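Local coordinates for protein alanine racemase (PDB 3HUR) that belongs to the alanine racemase family, joining an N-terminal TIM-type barrel domain to a C-terminal domain built mainly of beta strands, at residues R8-V14 with I250-E256; N22-R27 with I223-I229; M298-I304 with R334-K340; Q345-E349 with E361-L366. One frame throughout, in Å; residues are numbered along the deposited sequence.

The four contacts run from the beta domain into the barrel. Contacts 1 and 3 lie in one sheet, centres 11 Å apart, because strand 334-339 sits beside strand 251-263: V335 N is 2.7 Å from S255 O and L337 N 2.9 Å from V253 O, probable hydrogen bonds. Contact 4 packs against contact 1, with I346 CG2 3.4 Å from F251 CZ. I250 CG2 meets N22 ND2 at 3.5 Å, linking contact 1 to the barrel element of contact 2, whose Q227 NE2 also lies 3.6 Å from Q345 OE1 of contact 4. Contacts 2 and 3 stay about 16 Å apart between nearest atoms. Separate sulfate ions bind at contacts 1 and 2.

Contact 1 of 4, residues R8-V14 with I250-E256; sequences RPTWVSV and IFSVCSE. With SO4 (sulfate ion), chain D.
Strands 10-14 and 251-256 run antiparallel, their axes 4.5 Å apart at closest approach and at 154°; P9 and I250, at the ends, leave the extended conformation. R8 leads its guanidinium away to a sulfate, NH1 to O3 at 2.8 Å and NH2 to O1 at 3.3 Å; D42 and N68 of the second subunit also bind this ion, and D70 of that subunit forms a salt bridge with R8. P9 lacks an amide hydrogen, but its O accepts from S255 OG at 2.6 Å. W11 and C254 form a hydrogen-bonded pair: W11 N to C254 O is 3.0 Å and C254 N to W11 O 2.8 Å. With chi1 p, the indole lies over C254, whose CB is 3.9 Å from the five-membered ring centroid, a CH-pi contact. V12 faces V253 as a non-hydrogen-bonded pair (CA-CA 4.5 Å), and its CG1 touches F251 CB at 4.1 Å. S13 restores the ladder, its N 2.7 Å from S252 O, its O 2.9 Å from S252 N and its CB 3.8 Å from C254 SG. V14 pairs with F251, and its CG1 reaches I250 CD1 at 4.2 Å. Branched V12 and V14 suit the buried face shared with F251 and V253, opposite W11 and S13. Such pairing of an N-terminal strand with one 236 residues later fits the alanine racemase fold, in which the chain's start completes the C-terminal beta domain.

Contact 2 of 4, residues N22-R27 with I223-I229; sequences NLQEIR and IRPGQLI. With SO4 (sulfate ion), chain B.
One turn and a half of helix 16-30 lies beside a loop that leaves strand 222-223 and tightens into a 3-10 turn at 227-229. The two run in opposing senses: N22 is nearest I229 (CA-CA 6.0 Å) and R27 nearest I223 (8.0 Å). Helical bonds I26 N to N22 O (3.2 Å) and R27 N to L23 O (3.1 Å) fix the first segment, and I229 N to G226 O (2.8 Å) closes the 3-10 turn.
Apolar contacts fill the interface. L23, chi1 m and chi2 t, sends CD2 to P225 CG (3.7 Å) and to I229 CG1 (3.9 Å). I26, chi1 t and chi2 p, places CG2 3.8 Å from I223 CD1 and 4.3 Å from P225 CG, while its CG1 is 4.1 Å from L228 CD2. Branched aliphatic chains and a rigid proline ring suit this buried seam, which packs the helix against the place where the first barrel strand, 34-38, meets the last, 222-223, and closes the TIM barrel.
Polar contacts are few. N22 ND2 donates to I229 O at 2.9 Å, and its OD1 accepts from E248 N, satisfying both ends of the amide.
The loop's other side binds a sulfate: Q227 N to O1 is 3.3 Å, and G226 N to O4 is a weak bond of 3.1 Å; S206 OG is also hydrogen-bonded to the ion.

Contact 3 of 4, residues M298-I304 with R334-K340; sequences MQKSSVI and RVTLIGK
Segment 298-304 turns a corner at K300 and S301, meeting the extended strand 334-339 twice. M298 opposes G339 as an antiparallel non-hydrogen-bonded pair (CA-CA 4.2 Å), and Q299 N donates to I338 O at 2.9 Å. Beyond the corner, strand 302-304 runs at 131° to strand 334-339, axes 4.8 Å apart at closest approach. There I304 and T336 form a hydrogen-bonded pair, I304 N to T336 O and T336 N to I304 O both 2.9 Å. In the gap between these meetings sits a water, accepting from I338 N (2.8 Å) and hydrogen-bonded to Q299 O (2.9 Å) and S302 O (2.7 Å).
Of the side chains, I338 (chi1 m, chi2 t) buries most area: its CG1 lies 3.9 Å from I304 CD1, and its CD1 3.9 Å from S302 CB. M298, a flexible chain, puts CG 3.8 Å from L337 CD2 and SD 3.9 Å from G339 CA. V303 CB meets V335 CG1 at 3.8 Å, branched residues suited to a strand. K300 NZ and K340 NZ approach to 4.3 Å, but each ammonium has a carbonyl partner, K300 NZ binding M298 O at 3.2 Å and K340 NZ binding R296 O, which probably eases the repulsion.
Strand 334-339 also hydrogen-bonds to strand 251-263, so the contact lies in the curled antiparallel strands of the C-terminal domain, a water filling a break in the ladder.

Contact 4 of 4, residues Q345-E349 with E361-L366; sequences QITVE and EIQTTL
This is the open end of a beta hairpin, strands 347-353 and 357-364, in the C-terminal domain. The arms are antiparallel, axes 4.6 Å apart at closest approach and directions at 160°. V348 and Q363 form the hydrogen-bonded pair: V348 N to Q363 O is 2.9 Å and Q363 N to V348 O 3.0 Å. Non-hydrogen-bonded pairs flank it, T347 with T364 (CA-CA 4.4 Å) and E349 with I362 (4.3 Å). Just before strand 347-353, I346 O accepts from T365 N at 2.8 Å and, weakly, from T364 OG1 at 3.4 Å. T364 OG1 in turn accepts from L366 N at 3.1 Å, making an ST turn; threonine suits this post, since its hydroxyl can donate and accept.
I362 (chi1 m, chi2 t) reaches T347 CB with CG2 at 3.8 Å and E349 CD with CG1 at 3.7 Å, while V348 CG1 touches T365 CG2 at 3.6 Å. I346 CB and L366 CB are 4.0 Å apart, and both side chains pack on F251. R369 of the second subunit packs on Q363 and T364. Backbone bonds thus set the register, while I346 also meets L46 and S230, so the apolar hairpin base lies at the junction of the two domains.

Contact 1 of 4, residues R8-V14 with I250-E256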
# COMPACT_ATOMS: atom_id res chain seq x y z
N ARG A 8 -19.26 13.09 10.50
CA ARG A 8 -19.11 12.96 9.03
C ARG A 8 -18.08 13.99 8.50
O ARG A 8 -18.46 15.02 7.93
CB ARG A 8 -20.49 13.20 8.38
CG ARG A 8 -20.54 13.24 6.86
CD ARG A 8 -21.07 11.98 6.27
NE ARG A 8 -22.41 11.59 6.74
CZ ARG A 8 -22.77 10.34 7.01
NH1 ARG A 8 -24.00 10.06 7.43
NH2 ARG A 8 -21.89 9.33 6.87
N PRO A 9 -16.79 13.74 8.75
CA PRO A 9 -15.73 14.71 8.53
C PRO A 9 -15.36 14.84 7.09
O PRO A 9 -14.82 15.90 6.67
CB PRO A 9 -14.55 14.14 9.29
CG PRO A 9 -14.86 12.66 9.52
CD PRO A 9 -16.37 12.60 9.57
N THR A 10 -15.62 13.79 6.32
CA THR A 10 -15.39 13.88 4.91
C THR A 10 -16.54 13.20 4.19
O THR A 10 -17.21 12.36 4.76
CB THR A 10 -14.08 13.20 4.56
OG1 THR A 10 -14.11 11.82 4.98
CG2 THR A 10 -12.92 13.90 5.18
N TRP A 11 -16.76 13.56 2.93
CA TRP A 11 -17.79 12.94 2.13
C TRP A 11 -17.62 13.27 0.63
O TRP A 11 -16.86 14.17 0.27
CB TRP A 11 -19.16 13.40 2.63
CG TRP A 11 -19.43 14.84 2.48
CD1 TRP A 11 -20.01 15.47 1.43
CD2 TRP A 11 -19.13 15.87 3.45
NE1 TRP A 11 -20.07 16.84 1.66
CE2 TRP A 11 -19.53 17.10 2.89
CE3 TRP A 11 -18.56 15.87 4.73
CZ2 TRP A 11 -19.41 18.29 3.57
CZ3 TRP A 11 -18.41 17.05 5.38
CH2 TRP A 11 -18.84 18.25 4.81
N VAL A 12 -18.31 12.52 -0.23
CA VAL A 12 -18.35 12.77 -1.69
C VAL A 12 -19.66 13.41 -1.96
O VAL A 12 -20.69 12.83 -1.69
CB VAL A 12 -18.36 11.51 -2.56
CG1 VAL A 12 -18.44 11.90 -4.06
CG2 VAL A 12 -17.14 10.66 -2.30
N SER A 13 -19.59 14.61 -2.52
CA SER A 13 -20.74 15.42 -2.77
C SER A 13 -21.07 15.26 -4.27
O SER A 13 -20.23 15.50 -5.11
CB SER A 13 -20.38 16.87 -2.45
OG SER A 13 -21.45 17.70 -2.83
N VAL A 14 -22.30 14.88 -4.56
CA VAL A 14 -22.75 14.53 -5.88
C VAL A 14 -23.93 15.45 -6.30
O VAL A 14 -25.01 15.40 -5.72
CB VAL A 14 -23.28 13.08 -5.91
CG1 VAL A 14 -23.80 12.76 -7.31
CG2 VAL A 14 -22.21 12.08 -5.44
N ILE A 250 -19.46 16.08 -11.79
CA ILE A 250 -20.60 16.13 -10.89
C ILE A 250 -20.25 15.89 -9.44
O ILE A 250 -21.06 16.15 -8.55
CB ILE A 250 -21.76 15.17 -11.34
CG1 ILE A 250 -21.50 13.71 -10.98
CG2 ILE A 250 -21.99 15.28 -12.84
CD1 ILE A 250 -22.65 12.82 -11.35
N PHE A 251 -19.05 15.42 -9.17
CA PHE A 251 -18.72 14.97 -7.81
C PHE A 251 -17.57 15.81 -7.28
O PHE A 251 -16.82 16.36 -8.06
CB PHE A 251 -18.32 13.49 -7.81
CG PHE A 251 -17.18 13.20 -8.71
CD1 PHE A 251 -15.91 13.25 -8.25
CD2 PHE A 251 -17.41 12.96 -10.05
CE1 PHE A 251 -14.83 13.01 -9.11
CE2 PHE A 251 -16.35 12.74 -10.92
CZ PHE A 251 -15.05 12.76 -10.46
N SER A 252 -17.47 15.89 -5.95
CA SER A 252 -16.38 16.50 -5.22
C SER A 252 -16.15 15.68 -3.97
O SER A 252 -17.07 15.01 -3.46
CB SER A 252 -16.81 17.85 -4.73
OG SER A 252 -16.94 18.79 -5.78
N VAL A 253 -14.91 15.72 -3.47
CA VAL A 253 -14.63 15.21 -2.16
C VAL A 253 -14.56 16.47 -1.29
O VAL A 253 -13.89 17.46 -1.65
CB VAL A 253 -13.37 14.36 -2.09
CG1 VAL A 253 -13.12 13.90 -0.62
CG2 VAL A 253 -13.46 13.16 -3.00
N CYS A 254 -15.28 16.45 -0.18
CA CYS A 254 -15.38 17.57 0.70
C CYS A 254 -15.04 17.18 2.11
O CYS A 254 -15.12 16.01 2.50
CB CYS A 254 -16.82 18.06 0.73
SG CYS A 254 -17.45 18.63 -0.79
N SER A 255 -14.76 18.21 2.89
CA SER A 255 -14.61 18.09 4.31
C SER A 255 -15.11 19.40 4.94
O SER A 255 -15.84 20.16 4.29
CB SER A 255 -13.16 17.80 4.65
OG SER A 255 -12.98 17.65 6.05
N GLU A 256 -14.73 19.65 6.19
CA GLU A 256 -15.15 20.85 6.90
C GLU A 256 -14.11 21.27 7.92
O GLU A 256 -13.31 20.46 8.31
CB GLU A 256 -16.50 20.62 7.59
CG GLU A 256 -16.45 19.63 8.74
CD GLU A 256 -17.82 19.27 9.28
OE1 GLU A 256 -18.52 20.16 9.77
OE2 GLU A 256 -18.20 18.09 9.24
S SO4 D . -24.06 6.62 8.84
O1 SO4 D . -22.75 6.48 8.21
O2 SO4 D . -24.03 7.17 10.22
O3 SO4 D . -24.80 7.45 7.89
O4 SO4 D . -24.64 5.26 8.87

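Contact 2 of 4, residues N22-R27 with I223-I229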
# COMPACT_ATOMS: atom_id res chain seq x y z
N ASN A 22 -25.63 16.80 -17.84
CA ASN A 22 -24.75 16.03 -18.73
C ASN A 22 -25.55 15.16 -19.71
O ASN A 22 -25.15 15.03 -20.86
CB ASN A 22 -23.76 15.16 -17.95
CG ASN A 22 -22.71 15.96 -17.23
OD1 ASN A 22 -22.50 17.13 -17.49
ND2 ASN A 22 -22.04 15.30 -16.32
N LEU A 23 -26.65 14.57 -19.26
CA LEU A 23 -27.46 13.75 -20.18
C LEU A 23 -28.10 14.65 -21.23
O LEU A 23 -28.09 14.34 -22.41
CB LEU A 23 -28.54 12.94 -19.46
CG LEU A 23 -28.07 11.68 -18.74
CD1 LEU A 23 -29.27 10.74 -18.42
CD2 LEU A 23 -27.03 10.96 -19.54
N GLN A 24 -28.62 15.78 -20.79
CA GLN A 24 -29.13 16.80 -21.69
C GLN A 24 -28.08 17.29 -22.75
O GLN A 24 -28.43 17.42 -23.91
CB GLN A 24 -29.70 17.97 -20.87
CG GLN A 24 -31.08 17.62 -20.19
CD GLN A 24 -31.40 18.49 -18.92
OE1 GLN A 24 -30.59 19.34 -18.49
NE2 GLN A 24 -32.57 18.25 -18.34
N GLU A 25 -26.84 17.55 -22.36
CA GLU A 25 -25.82 18.04 -23.29
C GLU A 25 -25.51 17.06 -24.35
O GLU A 25 -25.40 17.41 -25.52
CB GLU A 25 -24.48 18.32 -22.61
CG GLU A 25 -24.45 19.60 -21.83
CD GLU A 25 -24.36 20.80 -22.71
OE1 GLU A 25 -23.40 20.90 -23.53
OE2 GLU A 25 -25.24 21.66 -22.56
N ILE A 26 -25.33 15.82 -23.93
CA ILE A 26 -24.88 14.81 -24.85
C ILE A 26 -26.01 14.38 -25.79
O ILE A 26 -25.76 13.79 -26.85
CB ILE A 26 -24.22 13.62 -24.12
CG1 ILE A 26 -23.29 12.88 -25.07
CG2 ILE A 26 -25.26 12.66 -23.56
CD1 ILE A 26 -22.08 13.68 -25.51
N ARG A 27 -27.26 14.67 -25.39
CA ARG A 27 -28.42 14.50 -26.27
C ARG A 27 -28.31 15.51 -27.43
O ARG A 27 -28.44 15.15 -28.58
CB ARG A 27 -29.73 14.74 -25.52
CG ARG A 27 -30.96 14.20 -26.24
CD ARG A 27 -32.27 14.61 -25.54
NE ARG A 27 -33.23 13.50 -25.55
CZ ARG A 27 -33.50 12.70 -24.51
NH1 ARG A 27 -32.91 12.89 -23.33
NH2 ARG A 27 -34.39 11.72 -24.64
N ILE A 223 -28.70 6.56 -27.86
CA ILE A 223 -27.39 6.61 -27.25
C ILE A 223 -27.38 6.00 -25.83
O ILE A 223 -28.42 5.92 -25.18
CB ILE A 223 -26.81 8.02 -27.26
CG1 ILE A 223 -27.59 8.99 -26.37
CG2 ILE A 223 -26.75 8.54 -28.70
CD1 ILE A 223 -26.86 10.38 -26.20
N ARG A 224 -26.20 5.54 -25.41
CA ARG A 224 -26.00 4.78 -24.17
C ARG A 224 -24.88 5.37 -23.32
O ARG A 224 -23.89 4.72 -23.08
CB ARG A 224 -25.64 3.35 -24.52
CG ARG A 224 -26.83 2.57 -24.92
CD ARG A 224 -26.43 1.10 -25.06
NE ARG A 224 -26.15 0.97 -26.47
CZ ARG A 224 -25.09 0.43 -27.03
NH1 ARG A 224 -24.14 -0.20 -26.37
NH2 ARG A 224 -25.05 0.49 -28.33
N PRO A 225 -25.03 6.61 -22.88
CA PRO A 225 -23.98 7.23 -22.08
C PRO A 225 -23.84 6.59 -20.70
O PRO A 225 -24.82 6.44 -20.01
CB PRO A 225 -24.45 8.66 -21.95
CG PRO A 225 -25.86 8.61 -22.20
CD PRO A 225 -26.10 7.57 -23.17
N GLY A 226 -22.63 6.16 -20.38
CA GLY A 226 -22.30 5.56 -19.06
C GLY A 226 -21.29 6.42 -18.33
O GLY A 226 -21.66 7.40 -17.72
N GLN A 227 -20.02 6.10 -18.44
CA GLN A 227 -19.02 6.76 -17.64
C GLN A 227 -19.02 8.25 -17.76
O GLN A 227 -18.55 8.94 -16.84
CB GLN A 227 -17.64 6.38 -18.05
CG GLN A 227 -17.22 5.04 -17.77
CD GLN A 227 -15.70 4.94 -17.88
OE1 GLN A 227 -15.19 4.08 -18.59
NE2 GLN A 227 -14.99 5.80 -17.15
N LEU A 228 -19.48 8.77 -18.88
CA LEU A 228 -19.42 10.20 -19.09
C LEU A 228 -20.44 10.93 -18.24
O LEU A 228 -20.43 12.18 -18.18
CB LEU A 228 -19.65 10.56 -20.57
CG LEU A 228 -21.08 10.53 -21.15
CD1 LEU A 228 -21.95 11.67 -20.69
CD2 LEU A 228 -20.98 10.57 -22.67
N ILE A 229 -21.38 10.18 -17.66
CA ILE A 229 -22.39 10.82 -16.83
C ILE A 229 -21.75 11.59 -15.68
O ILE A 229 -22.23 12.63 -15.29
CB ILE A 229 -23.35 9.81 -16.25
CG1 ILE A 229 -24.25 9.23 -17.37
CG2 ILE A 229 -24.13 10.49 -15.19
CD1 ILE A 229 -25.13 7.99 -16.97
S SO4 B . -19.55 3.53 -21.56
O1 SO4 B . -18.81 3.73 -20.34
O2 SO4 B . -18.71 3.15 -22.67
O3 SO4 B . -20.41 2.40 -21.39
O4 SO4 B . -20.16 4.83 -21.80

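Contact 3 of 4, residues M298-I304 with R334-K340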
# COMPACT_ATOMS: atom_id res chain seq x y z
N MET A 298 -5.39 13.89 -4.71
CA MET A 298 -5.65 15.31 -4.57
C MET A 298 -4.35 16.12 -4.48
O MET A 298 -3.35 15.67 -3.91
CB MET A 298 -6.51 15.59 -3.35
CG MET A 298 -7.79 14.81 -3.25
SD MET A 298 -9.00 15.12 -4.48
CE MET A 298 -9.89 13.63 -4.11
N GLN A 299 -4.36 17.32 -5.03
CA GLN A 299 -3.22 18.18 -4.91
C GLN A 299 -3.18 18.64 -3.46
O GLN A 299 -4.22 18.88 -2.83
CB GLN A 299 -3.33 19.36 -5.89
CG GLN A 299 -4.39 20.41 -5.56
CD GLN A 299 -4.13 21.76 -6.23
OE1 GLN A 299 -4.28 21.91 -7.47
NE2 GLN A 299 -3.73 22.75 -5.43
N LYS A 300 -1.99 18.78 -2.93
CA LYS A 300 -1.86 19.10 -1.53
C LYS A 300 -1.27 20.50 -1.27
O LYS A 300 -0.66 20.74 -0.23
CB LYS A 300 -1.08 17.97 -0.85
CG LYS A 300 -2.01 16.78 -0.59
CD LYS A 300 -1.27 15.49 -0.30
CE LYS A 300 -0.69 14.85 -1.56
NZ LYS A 300 -1.55 13.78 -2.09
N SER A 301 -1.53 21.43 -2.18
CA SER A 301 -1.18 22.84 -1.97
C SER A 301 -2.37 23.78 -1.76
O SER A 301 -2.19 24.90 -1.28
CB SER A 301 -0.35 23.36 -3.15
OG SER A 301 -0.88 22.92 -4.38
N SER A 302 -3.58 23.33 -2.08
CA SER A 302 -4.74 24.20 -1.98
C SER A 302 -6.06 23.50 -1.77
O SER A 302 -6.23 22.37 -2.19
CB SER A 302 -4.86 25.00 -3.27
OG SER A 302 -4.16 26.19 -3.12
N VAL A 303 -7.00 24.19 -1.16
CA VAL A 303 -8.37 23.68 -1.08
C VAL A 303 -9.28 24.83 -1.42
O VAL A 303 -8.83 25.98 -1.45
CB VAL A 303 -8.67 23.12 0.32
CG1 VAL A 303 -7.76 21.95 0.64
CG2 VAL A 303 -8.50 24.19 1.37
N ILE A 304 -10.56 24.54 -1.66
CA ILE A 304 -11.54 25.58 -1.89
C ILE A 304 -12.45 25.76 -0.70
O ILE A 304 -13.11 24.83 -0.25
CB ILE A 304 -12.42 25.27 -3.12
CG1 ILE A 304 -11.58 25.28 -4.40
CG2 ILE A 304 -13.59 26.24 -3.23
CD1 ILE A 304 -12.13 24.32 -5.49
N ARG A 334 -17.70 24.38 5.00
CA ARG A 334 -17.38 23.37 4.01
C ARG A 334 -16.07 23.61 3.34
O ARG A 334 -15.74 24.74 3.08
CB ARG A 334 -18.44 23.33 2.92
CG ARG A 334 -18.23 22.19 1.92
CD ARG A 334 -19.45 22.00 1.05
NE ARG A 334 -19.31 22.80 -0.15
CZ ARG A 334 -20.20 22.86 -1.13
NH1 ARG A 334 -21.35 22.21 -1.07
NH2 ARG A 334 -19.91 23.62 -2.19
N VAL A 335 -15.35 22.53 3.06
CA VAL A 335 -14.11 22.58 2.30
C VAL A 335 -14.18 21.60 1.14
O VAL A 335 -14.75 20.52 1.26
CB VAL A 335 -12.95 22.21 3.18
CG1 VAL A 335 -11.70 22.18 2.38
CG2 VAL A 335 -12.83 23.20 4.36
N THR A 336 -13.66 22.01 -0.01
CA THR A 336 -13.68 21.15 -1.20
C THR A 336 -12.24 20.88 -1.64
O THR A 336 -11.42 21.78 -1.73
CB THR A 336 -14.47 21.77 -2.36
OG1 THR A 336 -15.81 22.01 -1.94
CG2 THR A 336 -14.52 20.81 -3.54
N LEU A 337 -11.95 19.62 -1.89
CA LEU A 337 -10.64 19.21 -2.30
C LEU A 337 -10.50 19.40 -3.80
O LEU A 337 -11.50 19.39 -4.51
CB LEU A 337 -10.40 17.76 -1.87
CG LEU A 337 -9.83 17.85 -0.45
CD1 LEU A 337 -10.74 17.25 0.55
CD2 LEU A 337 -8.40 17.27 -0.42
N ILE A 338 -9.26 19.62 -4.24
CA ILE A 338 -8.94 19.80 -5.64
C ILE A 338 -8.09 18.64 -6.12
O ILE A 338 -7.08 18.31 -5.50
CB ILE A 338 -8.11 21.08 -5.90
CG1 ILE A 338 -8.81 22.32 -5.30
CG2 ILE A 338 -7.83 21.22 -7.43
CD1 ILE A 338 -7.90 23.58 -5.34
N GLY A 339 -8.50 18.04 -7.22
CA GLY A 339 -7.80 16.89 -7.79
C GLY A 339 -6.60 17.27 -8.65
O GLY A 339 -6.64 18.25 -9.41
N LYS A 340 -5.53 16.49 -8.52
CA LYS A 340 -4.39 16.54 -9.42
C LYS A 340 -4.83 16.60 -10.89
O LYS A 340 -4.23 17.33 -11.69
CB LYS A 340 -3.50 15.31 -9.20
CG LYS A 340 -2.71 15.31 -7.87
CD LYS A 340 -1.77 14.11 -7.79
CE LYS A 340 -0.85 14.19 -6.56
NZ LYS A 340 -0.33 12.83 -6.14
O HOH W 1 -6.99 19.81 -2.65

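Contact 4 of 4, residues Q345-E349 with E361-L366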
# COMPACT_ATOMS: atom_id res chain seq x y z
N GLN A 345 -10.43 9.17 -13.93
CA GLN A 345 -11.48 8.16 -13.78
C GLN A 345 -11.86 7.94 -12.28
O GLN A 345 -11.04 8.09 -11.41
CB GLN A 345 -11.08 6.80 -14.37
CG GLN A 345 -10.30 6.80 -15.66
CD GLN A 345 -11.18 6.95 -16.91
OE1 GLN A 345 -11.46 5.96 -17.61
NE2 GLN A 345 -11.62 8.17 -17.18
N ILE A 346 -13.11 7.55 -12.04
CA ILE A 346 -13.57 7.20 -10.72
C ILE A 346 -13.94 5.74 -10.64
O ILE A 346 -14.34 5.28 -9.59
CB ILE A 346 -14.69 8.11 -10.25
CG1 ILE A 346 -15.90 8.04 -11.18
CG2 ILE A 346 -14.18 9.50 -10.12
CD1 ILE A 346 -17.09 8.80 -10.70
N THR A 347 -13.70 5.00 -11.73
CA THR A 347 -13.92 3.54 -11.76
C THR A 347 -12.81 2.86 -12.47
O THR A 347 -12.14 3.46 -13.29
CB THR A 347 -15.22 3.15 -12.48
OG1 THR A 347 -15.35 3.96 -13.64
CG2 THR A 347 -16.45 3.38 -11.64
N VAL A 348 -12.62 1.58 -12.17
CA VAL A 348 -11.70 0.71 -12.85
C VAL A 348 -12.52 -0.52 -13.26
O VAL A 348 -13.36 -0.97 -12.52
CB VAL A 348 -10.46 0.28 -11.95
CG1 VAL A 348 -10.92 -0.39 -10.62
CG2 VAL A 348 -9.48 -0.67 -12.68
N GLU A 349 -12.23 -1.05 -14.44
CA GLU A 349 -12.84 -2.25 -14.97
C GLU A 349 -11.83 -3.38 -15.20
O GLU A 349 -10.76 -3.15 -15.69
CB GLU A 349 -13.47 -1.91 -16.31
CG GLU A 349 -14.22 -3.07 -16.98
CD GLU A 349 -15.31 -2.56 -17.90
OE1 GLU A 349 -15.22 -1.37 -18.29
OE2 GLU A 349 -16.27 -3.31 -18.17
N GLU A 361 -15.96 -7.05 -14.19
CA GLU A 361 -16.11 -6.32 -12.90
C GLU A 361 -15.75 -4.84 -12.92
O GLU A 361 -14.61 -4.51 -13.09
CB GLU A 361 -15.19 -6.97 -11.88
CG GLU A 361 -15.48 -6.51 -10.43
CD GLU A 361 -14.54 -7.12 -9.41
OE1 GLU A 361 -13.39 -7.48 -9.80
OE2 GLU A 361 -14.97 -7.22 -8.21
N ILE A 362 -16.71 -3.95 -12.69
CA ILE A 362 -16.38 -2.54 -12.52
C ILE A 362 -16.48 -2.20 -11.04
O ILE A 362 -17.35 -2.74 -10.35
CB ILE A 362 -17.29 -1.62 -13.33
CG1 ILE A 362 -17.21 -2.00 -14.81
CG2 ILE A 362 -16.84 -0.22 -13.20
CD1 ILE A 362 -17.99 -1.08 -15.79
N GLN A 363 -15.57 -1.33 -10.57
CA GLN A 363 -15.46 -0.95 -9.18
C GLN A 363 -15.05 0.50 -9.02
O GLN A 363 -14.32 1.01 -9.84
CB GLN A 363 -14.42 -1.80 -8.49
CG GLN A 363 -14.91 -3.13 -8.07
CD GLN A 363 -13.84 -3.94 -7.34
OE1 GLN A 363 -14.04 -4.36 -6.19
NE2 GLN A 363 -12.72 -4.15 -7.98
N THR A 364 -15.52 1.15 -7.95
CA THR A 364 -15.15 2.53 -7.66
C THR A 364 -13.69 2.61 -7.24
O THR A 364 -13.12 1.64 -6.73
CB THR A 364 -16.00 3.19 -6.55
OG1 THR A 364 -15.69 4.59 -6.51
CG2 THR A 364 -15.69 2.59 -5.21
N THR A 365 -13.09 3.74 -7.55
CA THR A 365 -11.74 4.08 -7.14
C THR A 365 -11.79 5.46 -6.47
O THR A 365 -10.74 6.09 -6.32
CB THR A 365 -10.75 4.18 -8.38
OG1 THR A 365 -11.21 5.23 -9.24
CG2 THR A 365 -10.68 2.87 -9.14
N LEU A 366 -12.99 5.96 -6.14
CA LEU A 366 -13.13 7.25 -5.48
C LEU A 366 -13.64 7.03 -4.02
O LEU A 366 -14.83 6.86 -3.80
CB LEU A 366 -14.07 8.16 -6.27
CG LEU A 366 -14.24 9.57 -5.70
CD1 LEU A 366 -12.94 10.36 -5.81
CD2 LEU A 366 -15.39 10.37 -6.31